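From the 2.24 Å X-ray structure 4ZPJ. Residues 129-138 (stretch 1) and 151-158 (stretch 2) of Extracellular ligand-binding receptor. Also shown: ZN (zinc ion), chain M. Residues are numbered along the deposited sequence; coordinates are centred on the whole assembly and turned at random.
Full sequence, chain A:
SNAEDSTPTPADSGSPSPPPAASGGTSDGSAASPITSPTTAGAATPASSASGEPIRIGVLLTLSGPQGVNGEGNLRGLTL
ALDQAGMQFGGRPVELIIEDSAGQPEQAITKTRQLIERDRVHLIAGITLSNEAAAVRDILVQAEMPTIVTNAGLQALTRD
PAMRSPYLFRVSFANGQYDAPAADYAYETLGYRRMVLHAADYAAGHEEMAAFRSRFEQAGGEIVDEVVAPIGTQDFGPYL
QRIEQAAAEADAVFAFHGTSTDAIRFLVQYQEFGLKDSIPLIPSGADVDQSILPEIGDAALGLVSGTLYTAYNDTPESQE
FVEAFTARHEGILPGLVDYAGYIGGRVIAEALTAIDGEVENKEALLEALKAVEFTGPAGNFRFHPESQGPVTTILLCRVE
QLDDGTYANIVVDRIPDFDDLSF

Stretch 1 (129-138) LSNEAAAVRD
Stretch 2, residues 151-158: NAGLQALT

Stretch 1 is helical from Ser130 through Asp138, and the helix runs on beyond it. Stretch 2 begins as an irregular loop and is helical by Ala156 to Thr158. The two approach most closely at the start of stretch 1: Ser130 CA and Ala152 CA are 4.7 Å apart. Further along, Ala134 CA and Leu157 CA are 7.9 Å apart. The contact buries 324 Å², both sides summed.

Leu129 is the N-cap residue, with phi/psi -104/144 and chi1 m, chi2 t. Its CA-to-CB bond points away from stretch 2, so its backbone makes the contact: Leu129 O lies 3.8 Å from Ala152 CB. The same carbonyl accepts the first helical hydrogen bond, Ala133 N to Leu129 O at 2.9 Å. Leu129 N donates to Glu132 OE1 at 3.0 Å, which ties the Glu132 side chain back to the helix start.

Ser130 (-60/-41, chi1 m) points toward stretch 2. Its OG accepts a weak hydrogen bond from Leu154 N at 3.2 Å; the N-H...O angle is only 132°. Ser130 OG also lies 3.5 Å from Leu154 CB and 3.7 Å from Gly153 N. Around it the loop turns through Ala152 (-22/107), Gly153 (-98/2) and Leu154 (-28/111). Gly153 has no side chain, and its backbone passes close to the serine.

Asn131 (chi1 p) points away and is exposed. Glu132 (chi1 m, chi2 t) is buried but does not touch stretch 2.

Ala133 (-58/-49) is one turn on from Leu129 and points toward the loop. Its CB packs against Ala152 CB at 4.1 Å, an apolar contact between two small methyl groups. The CA-to-CB bond of Ala134 (-61/-41) points sideways. Its CB meets Leu154 CD2 at 4.2 Å, with Leu154 in chi1 t, chi2 p.

Ala135 (-70/-25) and Val136 (-106/-6, chi1 m) make no contact with stretch 2.

Arg137 (-52/-56) points toward stretch 2, with chi1 t, chi2 -101° and chi3 t. The aliphatic part of its side chain makes the contact, Arg137 CG lying 4.1 Å from Leu157 CD1. Leu157 (chi1 t, chi2 p) starts sideways, but its end comes nearer. Arg137 NH2 forms a salt bridge with Asp138 OD1 at 2.7 Å.

Asp138 (chi1 m) is beyond reach of stretch 2. Its OD2 binds the zinc ion ZN at 2.2 Å, and two waters also coordinate the metal.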

# COMPACT_ATOMS: atom_id res chain seq x y z
N LEU A 129 -1.78 10.31 -4.19
CA LEU A 129 -2.99 10.56 -3.37
C LEU A 129 -4.28 10.19 -4.10
O LEU A 129 -4.39 10.37 -5.33
CB LEU A 129 -3.06 12.02 -2.95
CG LEU A 129 -1.87 12.49 -2.08
CD1 LEU A 129 -2.02 13.95 -1.70
CD2 LEU A 129 -1.67 11.63 -0.84
N SER A 130 -5.24 9.68 -3.33
CA SER A 130 -6.53 9.31 -3.88
C SER A 130 -7.23 10.48 -4.50
O SER A 130 -7.82 10.33 -5.56
CB SER A 130 -7.45 8.71 -2.79
OG SER A 130 -6.94 7.47 -2.32
N ASN A 131 -7.17 11.65 -3.86
CA ASN A 131 -7.75 12.83 -4.53
C ASN A 131 -7.03 13.17 -5.85
O ASN A 131 -7.67 13.61 -6.78
CB ASN A 131 -7.89 14.07 -3.60
CG ASN A 131 -6.56 14.54 -2.99
OD1 ASN A 131 -5.48 14.07 -3.34
ND2 ASN A 131 -6.66 15.49 -2.06
N GLU A 132 -5.73 12.90 -5.96
CA GLU A 132 -5.03 13.14 -7.23
C GLU A 132 -5.51 12.13 -8.30
O GLU A 132 -5.76 12.48 -9.44
CB GLU A 132 -3.52 13.03 -7.06
CG GLU A 132 -2.82 14.24 -6.46
CD GLU A 132 -1.39 13.94 -6.02
OE1 GLU A 132 -1.02 12.73 -5.72
OE2 GLU A 132 -0.63 14.92 -5.93
N ALA A 133 -5.67 10.87 -7.90
CA ALA A 133 -6.19 9.81 -8.80
C ALA A 133 -7.57 10.13 -9.39
O ALA A 133 -7.79 9.99 -10.60
CB ALA A 133 -6.29 8.49 -8.05
N ALA A 134 -8.49 10.52 -8.51
CA ALA A 134 -9.83 10.88 -8.93
C ALA A 134 -9.79 12.09 -9.91
O ALA A 134 -10.51 12.12 -10.92
CB ALA A 134 -10.72 11.20 -7.72
N ALA A 135 -8.94 13.07 -9.62
CA ALA A 135 -8.86 14.22 -10.50
C ALA A 135 -8.21 13.90 -11.86
O ALA A 135 -8.51 14.54 -12.83
CB ALA A 135 -8.16 15.38 -9.81
N VAL A 136 -7.36 12.88 -12.00
CA VAL A 136 -6.73 12.64 -13.35
C VAL A 136 -7.28 11.41 -14.14
O VAL A 136 -6.95 11.16 -15.32
CB VAL A 136 -5.20 12.52 -13.21
CG1 VAL A 136 -4.63 13.76 -12.60
CG2 VAL A 136 -4.80 11.29 -12.36
N ARG A 137 -8.15 10.65 -13.49
CA ARG A 137 -8.67 9.38 -14.07
C ARG A 137 -9.22 9.55 -15.46
O ARG A 137 -8.79 8.85 -16.40
CB ARG A 137 -9.75 8.79 -13.16
CG ARG A 137 -10.26 7.42 -13.61
CD ARG A 137 -11.59 7.61 -14.31
NE ARG A 137 -12.08 6.34 -14.82
CZ ARG A 137 -12.76 6.20 -15.95
NH1 ARG A 137 -13.14 4.97 -16.32
NH2 ARG A 137 -13.05 7.25 -16.71
N ASP A 138 -10.18 10.46 -15.59
CA ASP A 138 -10.79 10.77 -16.88
C ASP A 138 -9.75 11.20 -17.92
O ASP A 138 -9.83 10.78 -19.07
CB ASP A 138 -11.95 11.79 -16.74
CG ASP A 138 -13.28 11.11 -16.30
OD1 ASP A 138 -13.27 9.89 -16.04
OD2 ASP A 138 -14.35 11.74 -16.20
N ASN A 151 0.35 3.75 -5.49
CA ASN A 151 -0.04 4.04 -4.11
C ASN A 151 -1.51 4.25 -3.94
O ASN A 151 -2.16 3.37 -3.46
CB ASN A 151 0.77 5.19 -3.51
CG ASN A 151 0.55 5.32 -2.02
OD1 ASN A 151 0.93 4.41 -1.21
ND2 ASN A 151 -0.16 6.34 -1.64
N ALA A 152 -2.03 5.41 -4.35
CA ALA A 152 -3.45 5.77 -4.22
C ALA A 152 -4.41 4.58 -4.07
O ALA A 152 -4.68 3.88 -5.03
CB ALA A 152 -3.86 6.61 -5.41
N GLY A 153 -4.95 4.38 -2.87
CA GLY A 153 -5.66 3.12 -2.56
C GLY A 153 -7.17 3.27 -2.70
O GLY A 153 -7.94 2.32 -2.43
N LEU A 154 -7.60 4.46 -3.11
CA LEU A 154 -9.01 4.75 -3.48
C LEU A 154 -9.80 3.52 -3.99
O LEU A 154 -9.54 3.01 -5.09
CB LEU A 154 -9.05 5.84 -4.56
CG LEU A 154 -10.44 6.37 -4.92
CD1 LEU A 154 -11.09 7.05 -3.72
CD2 LEU A 154 -10.42 7.33 -6.11
N GLN A 155 -10.76 3.06 -3.21
CA GLN A 155 -11.38 1.78 -3.50
C GLN A 155 -12.05 1.75 -4.86
O GLN A 155 -11.87 0.81 -5.62
CB GLN A 155 -12.38 1.38 -2.43
CG GLN A 155 -11.79 0.62 -1.24
CD GLN A 155 -12.84 0.36 -0.16
OE1 GLN A 155 -13.96 0.84 -0.28
NE2 GLN A 155 -12.47 -0.38 0.91
N ALA A 156 -12.83 2.78 -5.15
CA ALA A 156 -13.53 2.87 -6.41
C ALA A 156 -12.64 2.66 -7.64
O ALA A 156 -13.11 2.16 -8.66
CB ALA A 156 -14.27 4.20 -6.50
N LEU A 157 -11.37 3.02 -7.59
CA LEU A 157 -10.61 3.00 -8.81
C LEU A 157 -10.60 1.62 -9.47
O LEU A 157 -10.55 1.54 -10.68
CB LEU A 157 -9.18 3.47 -8.58
CG LEU A 157 -8.35 3.80 -9.81
CD1 LEU A 157 -8.98 5.01 -10.51
CD2 LEU A 157 -6.91 4.06 -9.38
N THR A 158 -10.65 0.55 -8.67
CA THR A 158 -10.71 -0.80 -9.21
C THR A 158 -12.03 -1.53 -8.91
O THR A 158 -12.42 -2.47 -9.63
CB THR A 158 -9.50 -1.69 -8.74
OG1 THR A 158 -9.37 -1.74 -7.30
CG2 THR A 158 -8.19 -1.21 -9.35
ZN ZN M . -15.48 10.99 -14.47
O HOH W 1 -16.91 12.37 -15.45
O HOH W 2 -13.98 10.13 -12.61